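Long-range contacts in twin-arginine translocation pathway signal (Rhodoferax ferrireducens, PDB 5IM2), which probably serves as the extracytoplasmic solute-binding protein of a TRAP transporter and holds a copurified benzoate in its pocket: residues Pro124-Phe129 and Glu147-Met152; Asp73-Glu78 and Asp284-Leu289. All coordinates share one frame; numbering follows the deposited sequence.

Contact 1. Residues Pro124-Phe129 and Glu147-Met152; sequences PRIEVF and EYMQTM
Ile126 and Met149 bring the two backbones nearest, their CA atoms 7.0 Å apart, where the start of a 3-10 segment at 126-129 lies against the last turns of helix 138-152. Tyr148 does most of the joining. With CG anti to the backbone N (chi1 176°), its side chain is thrown straight across to the 3-10 segment, where OH donates to Arg125 O at 2.8 Å. The hydroxyl stands above the plane of that carbonyl, 39° out of it, and not on a lone pair. One face of the ring receives two neighbours: Val128 CG1 sits over it, 4.0 Å from the Tyr148 ring centroid in a CH-pi contact, and Phe129 comes in edge first. The two aromatic planes stand at 85°, a T-shaped pair in which Phe129 CE2 lies 3.7 Å from Tyr148 CG, towards the rim. In this family 7 solute-binding protein the contact folds the loop that follows strand 111-114 back onto the helix that ends it, about 14 Å from the bound benzoate measured at the Ile126 side chain. Trp339 of helix 334-345 and Leu353 of helix 350-367 also touch Tyr148, so both of these helices pack on the tyrosine. Beside the ring, the Met149 chain bends at chi2 and chi3 and crosses Ile126 at about a right angle, SD meeting Ile126 CB at 3.7 Å. Arg125 is held chiefly by salt bridges to Asp155 and Glu156, while a water in the plane of its guanidinium accepts from Arg125 NH1 (2.8 Å) and donates to Met152 O (2.6 Å), linking the arginine to the helix end.

Contact 2. Residues Asp73-Glu78 and Asp284-Leu289; sequences DKVSKE and DNNSGL
Glu78, in the last turn of helix 62-78, holds two successive asparagines, Asn285 and Asn286, where helix 277-285 gives way to a loop, one with each carboxylate oxygen. Its CG lies anti to the backbone N and the chain runs on extended, which carries the carboxylate across to the other segment. Asn285 ND2 donates to Glu78 OE2 at 3.1 Å, meeting it nearly along the C-O direction; amide and carboxylate are almost coplanar, although the two side chains cross at about a right angle. Asn286 approaches Glu78 from the opposite direction and is turned differently. Its CG lies beside the backbone N, anti to the carbonyl carbon (chi1 -72°), and this brings ND2 to Glu78 OE1 at 2.9 Å from above the carboxylate plane, with the two flat groups 57° apart, yet the N-H points well at the oxygen (164°). The same ND2 also donates to Ile282 O, so both the glutamate and the preceding helix turn fix the rotation of the amide. That orientation puts Asn286 OD1 against the aliphatic part of Lys74, 3.5 Å from CG, while Val75 CG2 packs 3.8 Å from Asn286 CB. Behind Val75 lie Ile83 and Phe85 of strand 83-88, and Trp71 NE1 donates to Asn286 O, so the asparagine joins the N-terminal helix to the junction between helices 277-285 and 289-301. With an alanine here in place of Asn286, Glu78 OE1 and Ile282 O would probably lose their shared donor, and a gap is likely to open beside Val75 and Lys74. Across this contact the carboxylate is met by two neutral amides and not by a basic side chain; the glutamate probably keeps its negative charge, and the contact relies on directed N-H bonds instead of a salt bridge.

How the contacts relate
Contact 1 is buried and contact 2 only partly so, and the chemistry follows: aromatic, CH-pi and sulfur packing with one hydroxyl bond in the first, a carboxylate bound by two amides near the surface, with Asn286 itself buried, in the second. Their sequence spans differ as much. Contact 1 ties a loop to a helix 18 residues on, whereas contact 2 joins helix 62-78 to the end of helix 277-285 and the loop after it, more than 200 residues on, and the chain between its segments includes the whole of contact 1. The centres lie 23 Å apart and the contacts do not touch, but Leu289 of 284-289 packs on Arg143 and Trp146 of helix 138-152, the helix that supplies Tyr148.

Contact 1. Residues Pro124-Phe129 and Glu147-Met152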
ATOM      1  N   PRO A 124       6.007   0.518  13.093  1.00 19.21           N
ATOM      2  CA  PRO A 124       6.683   1.784  12.800  1.00 18.17           C
ATOM      3  C   PRO A 124       7.802   1.675  11.790  1.00 16.87           C
ATOM      4  O   PRO A 124       8.013   2.627  11.035  1.00 16.29           O
ATOM      5  CB  PRO A 124       7.211   2.218  14.169  1.00 17.23           C
ATOM      6  CG  PRO A 124       7.336   0.965  14.958  1.00 22.32           C
ATOM      7  CD  PRO A 124       6.192   0.102  14.491  1.00 21.36           C
ATOM      8  N   ARG A 125       8.552   0.575  11.744  1.00 16.33           N
ATOM      9  CA  ARG A 125       9.750   0.604  10.902  1.00 16.40           C
ATOM     10  C   ARG A 125       9.450   0.449   9.406  1.00 17.46           C
ATOM     11  O   ARG A 125      10.192   0.984   8.566  1.00 14.56           O
ATOM     12  CB  ARG A 125      10.723  -0.477  11.359  1.00 15.65           C
ATOM     13  CG  ARG A 125      11.391  -0.169  12.659  1.00 16.07           C
ATOM     14  CD  ARG A 125      12.083  -1.369  13.229  1.00 26.72           C
ATOM     15  NE  ARG A 125      11.129  -2.254  13.859  1.00 20.97           N
ATOM     16  CZ  ARG A 125      11.456  -3.305  14.606  1.00 28.78           C
ATOM     17  NH1 ARG A 125      12.730  -3.637  14.794  1.00 31.69           N
ATOM     18  NH2 ARG A 125      10.501  -4.036  15.152  1.00 30.19           N
ATOM     19  N   ILE A 126       8.379  -0.265   9.035  1.00 16.41           N
ATOM     20  CA  ILE A 126       8.081  -0.427   7.620  1.00 16.89           C
ATOM     21  C   ILE A 126       7.635   0.891   6.994  1.00 15.17           C
ATOM     22  O   ILE A 126       7.646   1.047   5.761  1.00 14.14           O
ATOM     23  CB  ILE A 126       7.023  -1.527   7.416  1.00 16.01           C
ATOM     24  CG1 ILE A 126       6.976  -1.907   5.946  1.00 17.33           C
ATOM     25  CG2 ILE A 126       5.659  -1.100   7.899  1.00 16.97           C
ATOM     26  CD1 ILE A 126       5.918  -2.977   5.617  1.00 27.47           C
ATOM     27  N   GLU A 127       7.256   1.860   7.834  1.00 19.88           N
ATOM     28  CA  GLU A 127       6.767   3.154   7.376  1.00 14.06           C
ATOM     29  C   GLU A 127       7.801   3.971   6.609  1.00 14.17           C
ATOM     30  O   GLU A 127       7.432   4.974   5.998  1.00 14.19           O
ATOM     31  CB  GLU A 127       6.321   4.022   8.558  1.00 24.01           C
ATOM     32  CG  GLU A 127       5.129   3.605   9.348  1.00 34.51           C
ATOM     33  CD  GLU A 127       4.892   4.572  10.531  1.00 34.76           C
ATOM     34  OE1 GLU A 127       5.861   5.249  11.011  1.00 27.15           O
ATOM     35  OE2 GLU A 127       3.743   4.658  10.989  1.00 41.67           O
ATOM     36  N   VAL A 128       9.078   3.582   6.633  1.00 18.91           N
ATOM     37  CA  VAL A 128      10.106   4.315   5.911  1.00 16.71           C
ATOM     38  C   VAL A 128       9.732   4.418   4.428  1.00 11.88           C
ATOM     39  O   VAL A 128      10.088   5.387   3.742  1.00 17.11           O
ATOM     40  CB  VAL A 128      11.472   3.632   6.142  1.00 15.21           C
ATOM     41  CG1 VAL A 128      11.546   2.272   5.460  1.00 14.27           C
ATOM     42  CG2 VAL A 128      12.604   4.556   5.724  1.00 13.34           C
ATOM     43  N   PHE A 129       9.020   3.425   3.910  1.00 13.94           N
ATOM     44  CA  PHE A 129       8.690   3.394   2.480  1.00 13.82           C
ATOM     45  C   PHE A 129       7.537   4.300   2.112  1.00 11.26           C
ATOM     46  O   PHE A 129       7.310   4.547   0.912  1.00 16.38           O
ATOM     47  CB  PHE A 129       8.394   1.953   2.059  1.00 15.42           C
ATOM     48  CG  PHE A 129       9.620   1.113   2.056  1.00 12.56           C
ATOM     49  CD1 PHE A 129      10.543   1.216   1.026  1.00 15.71           C
ATOM     50  CD2 PHE A 129       9.937   0.305   3.148  1.00 12.71           C
ATOM     51  CE1 PHE A 129      11.708   0.509   1.065  1.00 17.74           C
ATOM     52  CE2 PHE A 129      11.109  -0.413   3.188  1.00 15.46           C
ATOM     53  CZ  PHE A 129      12.002  -0.306   2.163  1.00 15.90           C
ATOM     54  N   GLU A 147      13.411  -7.085   1.498  1.00 15.55           N
ATOM     55  CA  GLU A 147      14.768  -7.243   2.013  1.00 14.88           C
ATOM     56  C   GLU A 147      14.996  -6.408   3.267  1.00 17.63           C
ATOM     57  O   GLU A 147      15.608  -6.880   4.232  1.00 20.91           O
ATOM     58  CB  GLU A 147      15.794  -6.885   0.940  1.00 14.56           C
ATOM     59  CG  GLU A 147      17.214  -7.073   1.441  1.00 23.59           C
ATOM     60  CD  GLU A 147      18.299  -6.969   0.367  1.00 34.18           C
ATOM     61  OE1 GLU A 147      17.998  -6.878  -0.838  1.00 27.86           O
ATOM     62  OE2 GLU A 147      19.480  -6.984   0.755  1.00 27.67           O
ATOM     63  N   TYR A 148      14.468  -5.189   3.288  1.00 13.33           N
ATOM     64  CA  TYR A 148      14.535  -4.346   4.487  1.00 14.45           C
ATOM     65  C   TYR A 148      13.934  -5.037   5.713  1.00 19.81           C
ATOM     66  O   TYR A 148      14.535  -5.066   6.794  1.00 17.69           O
ATOM     67  CB  TYR A 148      13.814  -3.028   4.197  1.00 15.31           C
ATOM     68  CG  TYR A 148      13.665  -2.029   5.332  1.00 15.12           C
ATOM     69  CD1 TYR A 148      12.565  -2.097   6.170  1.00 18.42           C
ATOM     70  CD2 TYR A 148      14.561  -1.002   5.513  1.00 18.40           C
ATOM     71  CE1 TYR A 148      12.365  -1.174   7.208  1.00 15.72           C
ATOM     72  CE2 TYR A 148      14.374  -0.054   6.546  1.00 15.25           C
ATOM     73  CZ  TYR A 148      13.249  -0.150   7.370  1.00 17.13           C
ATOM     74  OH  TYR A 148      12.993   0.758   8.377  1.00 17.28           O
ATOM     75  N   MET A 149      12.718  -5.558   5.596  1.00 16.76           N
ATOM     76  CA  MET A 149      12.105  -6.125   6.790  1.00 18.88           C
ATOM     77  C   MET A 149      12.844  -7.383   7.221  1.00 19.38           C
ATOM     78  O   MET A 149      13.035  -7.626   8.420  1.00 21.77           O
ATOM     79  CB  MET A 149      10.623  -6.406   6.548  1.00 21.64           C
ATOM     80  CG  MET A 149       9.824  -5.139   6.299  1.00 23.54           C
ATOM     81  SD  MET A 149       9.939  -3.846   7.602  1.00 25.49           S
ATOM     82  CE  MET A 149       9.212  -4.661   9.018  1.00 29.65           C
ATOM     83  N   GLN A 150      13.306  -8.168   6.248  1.00 19.98           N
ATOM     84  CA  GLN A 150      13.957  -9.433   6.547  1.00 25.62           C
ATOM     85  C   GLN A 150      15.269  -9.219   7.268  1.00 27.68           C
ATOM     86  O   GLN A 150      15.640 -10.013   8.134  1.00 23.32           O
ATOM     87  CB  GLN A 150      14.207 -10.204   5.253  1.00 33.70           C
ATOM     88  CG  GLN A 150      13.052 -11.034   4.811  1.00 62.45           C
ATOM     89  CD  GLN A 150      12.877 -12.264   5.665  1.00 86.07           C
ATOM     90  OE1 GLN A 150      12.033 -12.296   6.563  1.00101.55           O
ATOM     91  NE2 GLN A 150      13.675 -13.289   5.388  1.00 87.95           N
ATOM     92  N   THR A 151      16.003  -8.176   6.902  1.00 19.26           N
ATOM     93  CA  THR A 151      17.362  -8.005   7.400  1.00 23.73           C
ATOM     94  C   THR A 151      17.438  -7.013   8.545  1.00 23.28           C
ATOM     95  O   THR A 151      18.247  -7.195   9.453  1.00 26.79           O
ATOM     96  CB  THR A 151      18.302  -7.567   6.270  1.00 24.81           C
ATOM     97  OG1 THR A 151      17.890  -6.301   5.744  1.00 32.49           O
ATOM     98  CG2 THR A 151      18.284  -8.585   5.154  1.00 24.25           C
ATOM     99  N   MET A 152      16.553  -6.019   8.558  1.00 24.23           N
ATOM    100  CA  MET A 152      16.624  -4.900   9.487  1.00 21.51           C
ATOM    101  C   MET A 152      15.589  -4.930  10.599  1.00 27.32           C
ATOM    102  O   MET A 152      15.819  -4.335  11.648  1.00 28.23           O
ATOM    103  CB  MET A 152      16.409  -3.574   8.740  1.00 20.26           C
ATOM    104  CG  MET A 152      17.308  -3.339   7.501  1.00 20.43           C
ATOM    105  SD  MET A 152      19.061  -3.454   7.939  1.00 25.90           S
ATOM    106  CE  MET A 152      19.216  -1.916   8.851  1.00 20.85           C
TER
HETATM  107  O   HOH W   1      15.119  -2.777  13.656  1.00 25.83           O

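Contact 2. Residues Asp73-Glu78 and Asp284-Leu289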
ATOM      1  N   ASP A  73      -4.644 -19.028  -7.074  1.00 22.44           N
ATOM      2  CA  ASP A  73      -4.749 -20.036  -8.130  1.00 27.74           C
ATOM      3  C   ASP A  73      -3.389 -20.658  -8.454  1.00 28.04           C
ATOM      4  O   ASP A  73      -3.301 -21.871  -8.689  1.00 27.35           O
ATOM      5  CB  ASP A  73      -5.376 -19.431  -9.382  1.00 26.42           C
ATOM      6  CG  ASP A  73      -6.879 -19.188  -9.219  1.00 35.73           C
ATOM      7  OD1 ASP A  73      -7.441 -19.639  -8.199  1.00 38.92           O
ATOM      8  OD2 ASP A  73      -7.494 -18.545 -10.100  1.00 43.77           O
ATOM      9  N   LYS A  74      -2.324 -19.849  -8.477  1.00 25.03           N
ATOM     10  CA  LYS A  74      -0.985 -20.380  -8.722  1.00 27.70           C
ATOM     11  C   LYS A  74      -0.586 -21.356  -7.628  1.00 20.36           C
ATOM     12  O   LYS A  74      -0.065 -22.445  -7.904  1.00 25.65           O
ATOM     13  CB  LYS A  74      -0.002 -19.197  -8.843  1.00 30.29           C
ATOM     14  CG  LYS A  74       1.489 -19.530  -8.861  1.00 44.19           C
ATOM     15  CD  LYS A  74       2.232 -18.826 -10.013  1.00 61.28           C
ATOM     16  CE  LYS A  74       3.091 -17.643  -9.554  1.00 70.25           C
ATOM     17  NZ  LYS A  74       4.400 -17.577 -10.292  1.00 70.25           N
ATOM     18  N   VAL A  75      -0.863 -21.004  -6.368  1.00 19.83           N
ATOM     19  CA  VAL A  75      -0.592 -21.921  -5.257  1.00 23.72           C
ATOM     20  C   VAL A  75      -1.431 -23.188  -5.382  1.00 25.56           C
ATOM     21  O   VAL A  75      -0.936 -24.305  -5.168  1.00 24.90           O
ATOM     22  CB  VAL A  75      -0.833 -21.204  -3.921  1.00 21.04           C
ATOM     23  CG1 VAL A  75      -0.787 -22.214  -2.748  1.00 22.05           C
ATOM     24  CG2 VAL A  75       0.179 -20.071  -3.761  1.00 17.78           C
ATOM     25  N   SER A  76      -2.721 -23.051  -5.692  1.00 24.74           N
ATOM     26  CA  SER A  76      -3.541 -24.245  -5.840  1.00 22.65           C
ATOM     27  C   SER A  76      -3.036 -25.118  -6.979  1.00 23.92           C
ATOM     28  O   SER A  76      -2.870 -26.336  -6.820  1.00 30.15           O
ATOM     29  CB  SER A  76      -4.994 -23.847  -6.058  1.00 30.06           C
ATOM     30  OG  SER A  76      -5.545 -23.452  -4.826  1.00 39.01           O
ATOM     31  N   LYS A  77      -2.783 -24.516  -8.139  1.00 22.91           N
ATOM     32  CA  LYS A  77      -2.354 -25.295  -9.308  1.00 24.21           C
ATOM     33  C   LYS A  77      -1.022 -25.986  -9.053  1.00 25.82           C
ATOM     34  O   LYS A  77      -0.854 -27.172  -9.366  1.00 26.06           O
ATOM     35  CB  LYS A  77      -2.265 -24.378 -10.528  1.00 31.59           C
ATOM     36  CG  LYS A  77      -1.365 -24.889 -11.652  1.00 54.14           C
ATOM     37  CD  LYS A  77      -1.234 -23.863 -12.765  1.00 66.87           C
ATOM     38  CE  LYS A  77      -1.975 -24.304 -14.019  1.00 70.34           C
ATOM     39  NZ  LYS A  77      -1.346 -25.501 -14.636  1.00 66.55           N
ATOM     40  N   GLU A  78      -0.061 -25.261  -8.474  1.00 26.75           N
ATOM     41  CA  GLU A  78       1.252 -25.832  -8.209  1.00 30.79           C
ATOM     42  C   GLU A  78       1.184 -26.961  -7.180  1.00 32.48           C
ATOM     43  O   GLU A  78       2.054 -27.848  -7.176  1.00 32.95           O
ATOM     44  CB  GLU A  78       2.197 -24.712  -7.756  1.00 34.26           C
ATOM     45  CG  GLU A  78       3.668 -25.101  -7.700  1.00 47.65           C
ATOM     46  CD  GLU A  78       4.567 -23.992  -7.128  1.00 46.79           C
ATOM     47  OE1 GLU A  78       4.212 -22.791  -7.268  1.00 35.05           O
ATOM     48  OE2 GLU A  78       5.628 -24.333  -6.544  1.00 35.19           O
ATOM     49  N   ASP A 284       6.175 -21.515   0.390  1.00 21.87           N
ATOM     50  CA  ASP A 284       7.461 -20.805   0.396  1.00 20.01           C
ATOM     51  C   ASP A 284       7.873 -20.372  -1.012  1.00 20.82           C
ATOM     52  O   ASP A 284       8.418 -19.275  -1.203  1.00 21.73           O
ATOM     53  CB  ASP A 284       8.557 -21.679   0.999  1.00 26.14           C
ATOM     54  CG  ASP A 284       8.435 -21.847   2.484  1.00 28.10           C
ATOM     55  OD1 ASP A 284       7.683 -21.081   3.128  1.00 30.96           O
ATOM     56  OD2 ASP A 284       9.130 -22.742   3.009  1.00 28.25           O
ATOM     57  N   ASN A 285       7.624 -21.223  -2.008  1.00 22.85           N
ATOM     58  CA  ASN A 285       7.942 -20.899  -3.395  1.00 20.31           C
ATOM     59  C   ASN A 285       7.167 -19.680  -3.885  1.00 23.65           C
ATOM     60  O   ASN A 285       7.579 -19.019  -4.851  1.00 22.80           O
ATOM     61  CB  ASN A 285       7.603 -22.089  -4.305  1.00 22.64           C
ATOM     62  CG  ASN A 285       8.528 -23.285  -4.135  1.00 27.10           C
ATOM     63  OD1 ASN A 285       9.611 -23.208  -3.550  1.00 27.68           O
ATOM     64  ND2 ASN A 285       8.104 -24.406  -4.699  1.00 30.68           N
ATOM     65  N   ASN A 286       6.044 -19.386  -3.246  1.00 22.69           N
ATOM     66  CA  ASN A 286       5.182 -18.272  -3.592  1.00 19.64           C
ATOM     67  C   ASN A 286       5.210 -17.211  -2.504  1.00 19.21           C
ATOM     68  O   ASN A 286       4.232 -16.501  -2.289  1.00 20.55           O
ATOM     69  CB  ASN A 286       3.775 -18.792  -3.848  1.00 20.64           C
ATOM     70  CG  ASN A 286       3.702 -19.553  -5.143  1.00 21.04           C
ATOM     71  OD1 ASN A 286       3.652 -18.951  -6.219  1.00 23.77           O
ATOM     72  ND2 ASN A 286       3.773 -20.887  -5.062  1.00 21.06           N
ATOM     73  N   SER A 287       6.341 -17.118  -1.819  1.00 19.86           N
ATOM     74  CA  SER A 287       6.619 -16.109  -0.814  1.00 17.94           C
ATOM     75  C   SER A 287       7.972 -15.500  -1.113  1.00 18.21           C
ATOM     76  O   SER A 287       8.805 -16.085  -1.810  1.00 20.01           O
ATOM     77  CB  SER A 287       6.666 -16.686   0.613  1.00 19.08           C
ATOM     78  OG  SER A 287       5.548 -17.492   0.914  1.00 23.88           O
ATOM     79  N   GLY A 288       8.189 -14.312  -0.568  1.00 19.74           N
ATOM     80  CA  GLY A 288       9.528 -13.748  -0.519  1.00 15.72           C
ATOM     81  C   GLY A 288       9.780 -12.645  -1.515  1.00 18.35           C
ATOM     82  O   GLY A 288       8.875 -11.927  -1.930  1.00 17.75           O
ATOM     83  N   LEU A 289      11.041 -12.519  -1.908  1.00 18.23           N
ATOM     84  CA  LEU A 289      11.465 -11.403  -2.749  1.00 14.83           C
ATOM     85  C   LEU A 289      10.722 -11.370  -4.080  1.00 14.62           C
ATOM     86  O   LEU A 289      10.230 -10.317  -4.508  1.00 17.65           O
ATOM     87  CB  LEU A 289      12.975 -11.518  -2.981  1.00 15.76           C
ATOM     88  CG  LEU A 289      13.651 -10.441  -3.815  1.00 20.19           C
ATOM     89  CD1 LEU A 289      13.577  -9.114  -3.091  1.00 22.22           C
ATOM     90  CD2 LEU A 289      15.097 -10.793  -4.083  1.00 27.61           C
TER